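Long-range contacts in outer membrane protein Omp121 (Bacteroides thetaiotaomicron, PDB 5FQ8), which probably imports nutrients across the outer membrane as the TonB-dependent SusC-type barrel of a SusCD complex, and binds calcium and magnesium ions: residues Y42-G48 with N140-G146; K167-K171 with F261-T265; F926-S932 with F978-F984. All coordinates share one frame. Residue numbers count along the deposited sequence, not the author numbering.

Contact 1: residues Y42-G48 with N140-G146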
loop_
_atom_site.group_PDB
_atom_site.type_symbol
_atom_site.label_atom_id
_atom_site.label_comp_id
_atom_site.label_asym_id
_atom_site.label_seq_id
_atom_site.Cartn_x
_atom_site.Cartn_y
_atom_site.Cartn_z
ATOM N N TYR B 42 -45.268 14.958 22.028
ATOM C CA TYR B 42 -44.395 13.879 22.465
ATOM C C TYR B 42 -43.225 14.473 23.234
ATOM O O TYR B 42 -43.054 15.691 23.298
ATOM C CB TYR B 42 -43.934 13.014 21.282
ATOM C CG TYR B 42 -43.220 13.758 20.187
ATOM C CD1 TYR B 42 -41.850 13.945 20.231
ATOM C CD2 TYR B 42 -43.911 14.260 19.107
ATOM C CE1 TYR B 42 -41.194 14.622 19.233
ATOM C CE2 TYR B 42 -43.264 14.935 18.107
ATOM C CZ TYR B 42 -41.907 15.114 18.173
ATOM O OH TYR B 42 -41.265 15.791 17.171
ATOM N N ALA B 43 -42.420 13.599 23.826
ATOM C CA ALA B 43 -41.347 14.039 24.706
ATOM C C ALA B 43 -40.301 14.824 23.945
ATOM O O ALA B 43 -39.863 14.416 22.868
ATOM C CB ALA B 43 -40.691 12.846 25.386
ATOM N N ALA B 44 -39.898 15.954 24.517
ATOM C CA ALA B 44 -38.800 16.756 23.999
ATOM C C ALA B 44 -38.213 17.565 25.140
ATOM O O ALA B 44 -38.882 17.833 26.138
ATOM C CB ALA B 44 -39.256 17.673 22.864
ATOM N N THR B 45 -36.953 17.937 24.991
ATOM C CA THR B 45 -36.250 18.713 26.001
ATOM C C THR B 45 -35.485 19.843 25.329
ATOM O O THR B 45 -34.835 19.626 24.304
ATOM C CB THR B 45 -35.303 17.837 26.794
ATOM O OG1 THR B 45 -36.052 16.897 27.557
ATOM C CG2 THR B 45 -34.485 18.675 27.732
ATOM N N SER B 46 -35.582 21.046 25.891
ATOM C CA SER B 46 -34.865 22.204 25.383
ATOM C C SER B 46 -33.738 22.547 26.335
ATOM O O SER B 46 -33.927 22.528 27.550
ATOM C CB SER B 46 -35.786 23.411 25.217
ATOM O OG SER B 46 -36.895 23.103 24.402
ATOM N N VAL B 47 -32.564 22.823 25.784
ATOM C CA VAL B 47 -31.440 23.355 26.536
ATOM C C VAL B 47 -30.846 24.501 25.743
ATOM O O VAL B 47 -30.680 24.398 24.526
ATOM C CB VAL B 47 -30.357 22.299 26.811
ATOM C CG1 VAL B 47 -29.249 22.905 27.634
ATOM C CG2 VAL B 47 -30.945 21.132 27.519
ATOM N N GLY B 48 -30.537 25.575 26.419
ATOM C CA GLY B 48 -29.900 26.685 25.767
ATOM C C GLY B 48 -28.399 26.587 25.834
ATOM O O GLY B 48 -27.833 25.867 26.661
ATOM N N ASN B 140 -29.786 27.242 20.998
ATOM C CA ASN B 140 -30.773 26.335 21.550
ATOM C C ASN B 140 -30.558 24.938 20.990
ATOM O O ASN B 140 -30.255 24.770 19.808
ATOM C CB ASN B 140 -32.175 26.843 21.233
ATOM C CG ASN B 140 -33.223 25.813 21.464
ATOM O OD1 ASN B 140 -33.614 25.577 22.590
ATOM N ND2 ASN B 140 -33.698 25.195 20.398
ATOM N N MET B 141 -30.692 23.941 21.846
ATOM C CA MET B 141 -30.717 22.553 21.425
ATOM C C MET B 141 -32.013 21.929 21.889
ATOM O O MET B 141 -32.345 22.004 23.068
ATOM C CB MET B 141 -29.543 21.768 21.993
ATOM C CG MET B 141 -29.741 20.276 21.912
ATOM S SD MET B 141 -28.336 19.460 22.591
ATOM C CE MET B 141 -27.059 20.314 21.731
ATOM N N THR B 142 -32.719 21.290 20.977
ATOM C CA THR B 142 -33.970 20.624 21.291
ATOM C C THR B 142 -33.929 19.197 20.774
ATOM O O THR B 142 -33.710 18.969 19.581
ATOM C CB THR B 142 -35.135 21.385 20.691
ATOM O OG1 THR B 142 -35.337 22.571 21.448
ATOM C CG2 THR B 142 -36.390 20.559 20.719
ATOM N N ILE B 143 -34.143 18.247 21.677
ATOM C CA ILE B 143 -34.025 16.819 21.412
ATOM C C ILE B 143 -35.425 16.254 21.270
ATOM O O ILE B 143 -36.190 16.244 22.235
ATOM C CB ILE B 143 -33.256 16.115 22.531
ATOM C CG1 ILE B 143 -31.806 16.550 22.499
ATOM C CG2 ILE B 143 -33.362 14.644 22.392
ATOM C CD1 ILE B 143 -30.969 15.861 23.474
ATOM N N LEU B 144 -35.777 15.796 20.081
ATOM C CA LEU B 144 -37.056 15.131 19.871
ATOM C C LEU B 144 -36.861 13.646 20.139
ATOM O O LEU B 144 -36.121 12.971 19.419
ATOM C CB LEU B 144 -37.563 15.373 18.453
ATOM C CG LEU B 144 -37.601 16.837 18.054
ATOM C CD1 LEU B 144 -38.063 16.974 16.639
ATOM C CD2 LEU B 144 -38.538 17.549 18.970
ATOM N N LYS B 145 -37.510 13.134 21.175
ATOM C CA LYS B 145 -37.226 11.765 21.575
ATOM C C LYS B 145 -38.113 10.752 20.867
ATOM O O LYS B 145 -37.697 9.607 20.657
ATOM C CB LYS B 145 -37.384 11.628 23.079
ATOM C CG LYS B 145 -36.624 12.656 23.873
ATOM C CD LYS B 145 -36.857 12.448 25.360
ATOM C CE LYS B 145 -36.244 13.538 26.218
ATOM N NZ LYS B 145 -36.885 14.831 25.943
ATOM N N GLY B 146 -39.320 11.147 20.496
ATOM C CA GLY B 146 -40.272 10.203 19.979
ATOM C C GLY B 146 -40.186 10.071 18.487
ATOM O O GLY B 146 -39.697 10.950 17.791
#
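Tyr-42 lays its ring beside 140-146 before any strand begins: CE1 sits 3.8 Å from Leu-144 CB, with that atom near the ring plane. Ala-43 O then accepts a hydrogen bond from Lys-145 N at 3.2 Å. From Ala-44 the strands 44-48 and 140-144 run antiparallel, at 163°, with their axes 4.6 Å apart. Thr-45 pairs with Ile-143: the Ile-143 N to Thr-45 O bond is 3.0 Å, whereas Thr-45 N to Ile-143 O is weak at 3.3 Å. Lys-145 NZ donates back to Thr-45 OG1 at 2.8 Å. Ser-46 OG and Thr-142 OG1 share a weak hydrogen bond at 3.4 Å. Val-47 and Met-141 have the shortest pair of backbone hydrogen bonds, Val-47 N to Met-141 O at 2.8 Å and Met-141 N to Val-47 O at 2.7 Å; Gly-48 stands at the N-cap position of helix 49-54, whose Ile-52 touches Val-47 and Met-141. Strand 44-48 forms the edge, within this chain, of the four-stranded mixed sheet in the plug domain of a TonB-dependent receptor.

Contact 2: residues K167-K171 with F261-T265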
loop_
_atom_site.group_PDB
_atom_site.type_symbol
_atom_site.label_atom_id
_atom_site.label_comp_id
_atom_site.label_asym_id
_atom_site.label_seq_id
_atom_site.Cartn_x
_atom_site.Cartn_y
_atom_site.Cartn_z
ATOM N N LYS B 167 -26.436 30.747 17.042
ATOM C CA LYS B 167 -26.687 32.145 17.380
ATOM C C LYS B 167 -26.714 33.021 16.135
ATOM O O LYS B 167 -26.023 32.757 15.154
ATOM C CB LYS B 167 -25.619 32.659 18.342
ATOM C CG LYS B 167 -25.668 32.052 19.726
ATOM C CD LYS B 167 -24.380 32.290 20.471
ATOM C CE LYS B 167 -24.465 31.841 21.909
ATOM N NZ LYS B 167 -23.217 32.115 22.668
ATOM N N SER B 168 -27.521 34.081 16.185
ATOM C CA SER B 168 -27.620 35.015 15.071
ATOM C C SER B 168 -27.150 36.404 15.469
ATOM O O SER B 168 -26.047 36.560 15.980
ATOM C CB SER B 168 -29.045 35.081 14.548
ATOM O OG SER B 168 -29.547 33.787 14.308
ATOM N N GLY B 169 -27.982 37.419 15.252
ATOM C CA GLY B 169 -27.555 38.795 15.320
ATOM C C GLY B 169 -28.038 39.560 16.543
ATOM O O GLY B 169 -28.877 39.118 17.321
ATOM N N ARG B 170 -27.480 40.757 16.679
ATOM C CA ARG B 170 -27.742 41.694 17.761
ATOM C C ARG B 170 -29.033 42.522 17.428
ATOM O O ARG B 170 -29.943 41.903 16.881
ATOM C CB ARG B 170 -26.465 42.492 17.964
ATOM C CG ARG B 170 -25.462 41.882 18.882
ATOM C CD ARG B 170 -24.306 42.839 19.056
ATOM N NE ARG B 170 -24.413 43.948 18.112
ATOM C CZ ARG B 170 -23.681 45.057 18.159
ATOM N NH1 ARG B 170 -22.781 45.218 19.119
ATOM N NH2 ARG B 170 -23.852 46.008 17.245
ATOM N N LYS B 171 -29.215 43.831 17.701
ATOM C CA LYS B 171 -28.271 44.837 18.203
ATOM C C LYS B 171 -28.099 44.736 19.717
ATOM O O LYS B 171 -28.975 44.252 20.419
ATOM C CB LYS B 171 -28.710 46.238 17.786
ATOM C CG LYS B 171 -28.283 46.611 16.375
ATOM C CD LYS B 171 -28.904 47.930 15.923
ATOM C CE LYS B 171 -27.909 49.068 16.021
ATOM N NZ LYS B 171 -26.962 48.869 17.160
ATOM N N PHE B 261 -18.059 37.324 16.497
ATOM C CA PHE B 261 -18.358 38.674 16.020
ATOM C C PHE B 261 -19.799 38.728 15.539
ATOM O O PHE B 261 -20.230 37.871 14.771
ATOM C CB PHE B 261 -17.432 39.103 14.879
ATOM C CG PHE B 261 -15.987 39.206 15.258
ATOM C CD1 PHE B 261 -15.181 38.089 15.245
ATOM C CD2 PHE B 261 -15.428 40.424 15.589
ATOM C CE1 PHE B 261 -13.851 38.170 15.577
ATOM C CE2 PHE B 261 -14.093 40.515 15.920
ATOM C CZ PHE B 261 -13.300 39.379 15.912
ATOM N N ASN B 262 -20.517 39.765 15.942
ATOM C CA ASN B 262 -21.970 39.768 15.935
ATOM C C ASN B 262 -22.486 41.165 15.620
ATOM O O ASN B 262 -21.818 42.170 15.884
ATOM C CB ASN B 262 -22.469 39.284 17.302
ATOM C CG ASN B 262 -23.973 39.295 17.440
ATOM O OD1 ASN B 262 -24.707 39.618 16.521
ATOM N ND2 ASN B 262 -24.439 38.921 18.614
ATOM N N GLY B 263 -23.689 41.224 15.069
ATOM C CA GLY B 263 -24.300 42.494 14.751
ATOM C C GLY B 263 -25.552 42.239 13.957
ATOM O O GLY B 263 -25.751 41.151 13.427
ATOM N N ALA B 264 -26.406 43.251 13.878
ATOM C CA ALA B 264 -27.631 43.065 13.123
ATOM C C ALA B 264 -28.270 44.405 12.834
ATOM O O ALA B 264 -27.906 45.436 13.396
ATOM C CB ALA B 264 -28.626 42.167 13.858
ATOM N N THR B 265 -29.241 44.364 11.928
ATOM C CA THR B 265 -30.061 45.516 11.605
ATOM C C THR B 265 -31.513 45.084 11.641
ATOM O O THR B 265 -31.819 43.974 12.063
ATOM C CB THR B 265 -29.704 46.063 10.233
ATOM O OG1 THR B 265 -30.143 45.129 9.250
ATOM C CG2 THR B 265 -28.214 46.236 10.112
#
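Arg-170, Asn-262 and Ala-264 carry most of this contact, giving up 73, 67 and 66 Å² respectively of the 305 Å² buried on the two sides together. Asn-262 directs its CA-to-CB bond toward the loop 167-171 and fits its side chain against Gly-169 and Arg-170. The aliphatic part of Arg-170 crosses the strand so that its guanidinium lies with one face over the backbone O of Asn-262. Arg-170 is poorly ordered, with high B factors, so its side-chain position is approximate; in the model its NH1 is hydrogen-bonded to Gly-174 O, within the same connection. Ala-264 also points toward the loop: its CB lies 3.3 Å from Arg-170 O and 3.8 Å from Gly-169 C. A side chain at Gly-169 would collide with Ala-264 CB and Gly-263 O, so close approach here depends on glycine. The peptide between Arg-170 and Lys-171 is cis, and Lys-171 CG comes within 3.2 Å of Ala-264 O. The end-to-end directions of 168-171 and 262-264 differ by 68°, which fits a loop passing over the 262-264 part of the chain. This loop links plug strand 161-166 to barrel strand 177-188, resting on residues 262-264, which follow on from Phe-261 in the barrel wall, beside strand 268-280, where Asp-269 touches Ser-168 and Ala-264; Ala-303 of a second copy of the protein packs on Arg-170.

Contact 3: residues F926-S932 with F978-F984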
loop_
_atom_site.group_PDB
_atom_site.type_symbol
_atom_site.label_atom_id
_atom_site.label_comp_id
_atom_site.label_asym_id
_atom_site.label_seq_id
_atom_site.Cartn_x
_atom_site.Cartn_y
_atom_site.Cartn_z
ATOM N N PHE B 926 -15.110 46.739 28.295
ATOM C CA PHE B 926 -15.808 45.475 28.492
ATOM C C PHE B 926 -17.290 45.659 28.762
ATOM O O PHE B 926 -17.680 46.497 29.565
ATOM C CB PHE B 926 -15.201 44.736 29.677
ATOM C CG PHE B 926 -13.748 44.483 29.550
ATOM C CD1 PHE B 926 -13.217 44.022 28.371
ATOM C CD2 PHE B 926 -12.909 44.713 30.613
ATOM C CE1 PHE B 926 -11.878 43.790 28.257
ATOM C CE2 PHE B 926 -11.574 44.484 30.513
ATOM C CZ PHE B 926 -11.048 44.021 29.332
ATOM N N GLN B 927 -18.109 44.825 28.148
ATOM C CA GLN B 927 -19.536 44.831 28.434
ATOM C C GLN B 927 -19.922 43.858 29.537
ATOM O O GLN B 927 -20.883 44.102 30.266
ATOM C CB GLN B 927 -20.305 44.500 27.163
ATOM C CG GLN B 927 -20.126 45.543 26.117
ATOM C CD GLN B 927 -20.840 46.816 26.483
ATOM O OE1 GLN B 927 -22.037 46.806 26.752
ATOM N NE2 GLN B 927 -20.106 47.921 26.523
ATOM N N ALA B 928 -19.213 42.741 29.645
ATOM C CA ALA B 928 -19.430 41.739 30.676
ATOM C C ALA B 928 -18.116 41.023 30.892
ATOM O O ALA B 928 -17.244 41.051 30.031
ATOM C CB ALA B 928 -20.522 40.745 30.293
ATOM N N VAL B 929 -17.959 40.429 32.065
ATOM C CA VAL B 929 -16.806 39.594 32.374
ATOM C C VAL B 929 -17.270 38.502 33.319
ATOM O O VAL B 929 -17.818 38.802 34.382
ATOM C CB VAL B 929 -15.650 40.381 33.014
ATOM C CG1 VAL B 929 -14.617 39.414 33.521
ATOM C CG2 VAL B 929 -15.026 41.312 32.036
ATOM N N LYS B 930 -17.062 37.240 32.945
ATOM C CA LYS B 930 -17.396 36.114 33.809
ATOM C C LYS B 930 -16.194 35.196 33.903
ATOM O O LYS B 930 -15.820 34.564 32.916
ATOM C CB LYS B 930 -18.613 35.345 33.303
ATOM C CG LYS B 930 -18.979 34.182 34.214
ATOM C CD LYS B 930 -20.099 33.312 33.681
ATOM C CE LYS B 930 -21.456 33.872 33.997
ATOM N NZ LYS B 930 -22.496 32.820 34.056
ATOM N N VAL B 931 -15.582 35.134 35.059
ATOM C CA VAL B 931 -14.615 34.086 35.344
ATOM C C VAL B 931 -15.384 32.837 35.743
ATOM O O VAL B 931 -16.507 32.920 36.246
ATOM C CB VAL B 931 -13.632 34.540 36.439
ATOM C CG1 VAL B 931 -12.676 33.441 36.796
ATOM C CG2 VAL B 931 -12.848 35.707 35.951
ATOM N N SER B 932 -14.803 31.669 35.481
ATOM C CA SER B 932 -15.487 30.403 35.695
ATOM C C SER B 932 -14.470 29.336 36.038
ATOM O O SER B 932 -13.484 29.177 35.326
ATOM C CB SER B 932 -16.264 29.985 34.450
ATOM O OG SER B 932 -17.186 28.974 34.771
ATOM N N PHE B 978 -10.306 26.407 34.235
ATOM C CA PHE B 978 -10.797 27.774 34.326
ATOM C C PHE B 978 -11.210 28.271 32.950
ATOM O O PHE B 978 -10.735 27.787 31.932
ATOM C CB PHE B 978 -9.742 28.718 34.897
ATOM C CG PHE B 978 -9.435 28.466 36.332
ATOM C CD1 PHE B 978 -10.391 28.695 37.303
ATOM C CD2 PHE B 978 -8.199 28.001 36.713
ATOM C CE1 PHE B 978 -10.122 28.461 38.630
ATOM C CE2 PHE B 978 -7.917 27.762 38.035
ATOM C CZ PHE B 978 -8.883 27.991 39.001
ATOM N N ASN B 979 -12.100 29.258 32.929
ATOM C CA ASN B 979 -12.554 29.878 31.692
ATOM C C ASN B 979 -12.801 31.354 31.938
ATOM O O ASN B 979 -13.429 31.723 32.930
ATOM C CB ASN B 979 -13.837 29.237 31.169
ATOM C CG ASN B 979 -14.322 29.878 29.874
ATOM O OD1 ASN B 979 -13.554 30.061 28.941
ATOM N ND2 ASN B 979 -15.599 30.215 29.816
ATOM N N LEU B 980 -12.322 32.192 31.029
ATOM C CA LEU B 980 -12.538 33.627 31.085
ATOM C C LEU B 980 -13.437 34.023 29.932
ATOM O O LEU B 980 -13.182 33.647 28.793
ATOM C CB LEU B 980 -11.210 34.367 31.024
ATOM C CG LEU B 980 -11.265 35.883 31.023
ATOM C CD1 LEU B 980 -12.240 36.329 32.055
ATOM C CD2 LEU B 980 -9.902 36.470 31.315
ATOM N N MET B 981 -14.501 34.752 30.228
ATOM C CA MET B 981 -15.416 35.250 29.215
ATOM C C MET B 981 -15.389 36.766 29.238
ATOM O O MET B 981 -15.337 37.371 30.302
ATOM C CB MET B 981 -16.813 34.749 29.446
ATOM C CG MET B 981 -17.755 35.061 28.343
ATOM S SD MET B 981 -18.741 36.496 28.632
ATOM C CE MET B 981 -20.311 35.923 28.038
ATOM N N VAL B 982 -15.376 37.375 28.062
ATOM C CA VAL B 982 -15.125 38.804 27.925
ATOM C C VAL B 982 -15.996 39.341 26.808
ATOM O O VAL B 982 -15.686 39.141 25.636
ATOM C CB VAL B 982 -13.643 39.080 27.618
ATOM C CG1 VAL B 982 -13.422 40.539 27.456
ATOM C CG2 VAL B 982 -12.741 38.528 28.699
ATOM N N LYS B 983 -17.087 40.010 27.136
ATOM C CA LYS B 983 -17.916 40.611 26.102
ATOM C C LYS B 983 -17.401 42.000 25.757
ATOM O O LYS B 983 -17.005 42.764 26.637
ATOM C CB LYS B 983 -19.376 40.684 26.540
ATOM C CG LYS B 983 -20.294 39.688 25.842
ATOM C CD LYS B 983 -21.767 40.015 26.065
ATOM C CE LYS B 983 -22.704 39.065 25.320
ATOM N NZ LYS B 983 -22.719 37.693 25.910
ATOM N N PHE B 984 -17.363 42.299 24.464
ATOM C CA PHE B 984 -17.018 43.623 23.980
ATOM C C PHE B 984 -18.220 44.183 23.260
ATOM O O PHE B 984 -18.314 45.380 23.019
ATOM C CB PHE B 984 -15.838 43.595 23.015
ATOM C CG PHE B 984 -14.515 43.308 23.649
ATOM C CD1 PHE B 984 -13.754 44.322 24.174
ATOM C CD2 PHE B 984 -14.010 42.033 23.655
ATOM C CE1 PHE B 984 -12.532 44.066 24.725
ATOM C CE2 PHE B 984 -12.790 41.768 24.202
ATOM C CZ PHE B 984 -12.042 42.782 24.735
ATOM O OXT PHE B 984 -19.103 43.419 22.874
#
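Phe-926 turns the edge of its ring toward the face of Phe-984, the C-terminal residue, in an offset edge-to-face pair with centroids 5.5 Å apart and planes at 61°; Phe-926 CD1 also meets Val-982 CG1 at 3.6 Å. Gln-927 N donates to Lys-983 O at 2.8 Å, and Lys-983 N donates to the next residue, Ala-928 O, at 3.1 Å. The strands are almost exactly antiparallel, 175° between directions and 4.8 Å between axes. They are the last two strands of the transmembrane beta barrel, and strand 973-983 also pairs with the first, 177-188, through backbone bonds such as Leu-980 with Gly-181, which closes the cylinder. Lys-930 and Met-981 form a hydrogen-bonded pair, with Lys-930 N to Met-981 O at 3.2 Å and Met-981 N to Lys-930 O at 3.0 Å. Val-929, Val-931, Leu-980 and Val-982 share one face, where Leu-980 CD1 approaches Val-931 CG2 at 4.0 Å and Val-929 CG1 at 4.2 Å. Lys-930, Ser-932, Asn-979 and Met-981 point to the other face. Asn-979 N donates to Ser-932 O at 2.8 Å, while the return bond, Ser-932 N to Asn-979 O at 2.9 Å, is weak, bent to 122°.

Overall arrangement
The three contacts follow one another along the chain without touching. All are partly buried: 6 of 14 touching residues are buried in contact 1, 5 of 14 in contact 3 and 2 of 7 in contact 2. Contact 1 belongs to the plug, its centre about 21 Å from the chain's centre, against about 36 Å and 32 Å for the centres of contacts 2 and 3. Contacts 1 and 3 are antiparallel strand pairings; contact 1 adds a lysine-threonine bond, contact 3 an aromatic pair and an aliphatic row. Contact 2 buries only 305 Å², through close packing of Ala-264 and the Arg-170 side chain. Like contact 3 it reaches the barrel sheet, and it alone meets another protein chain.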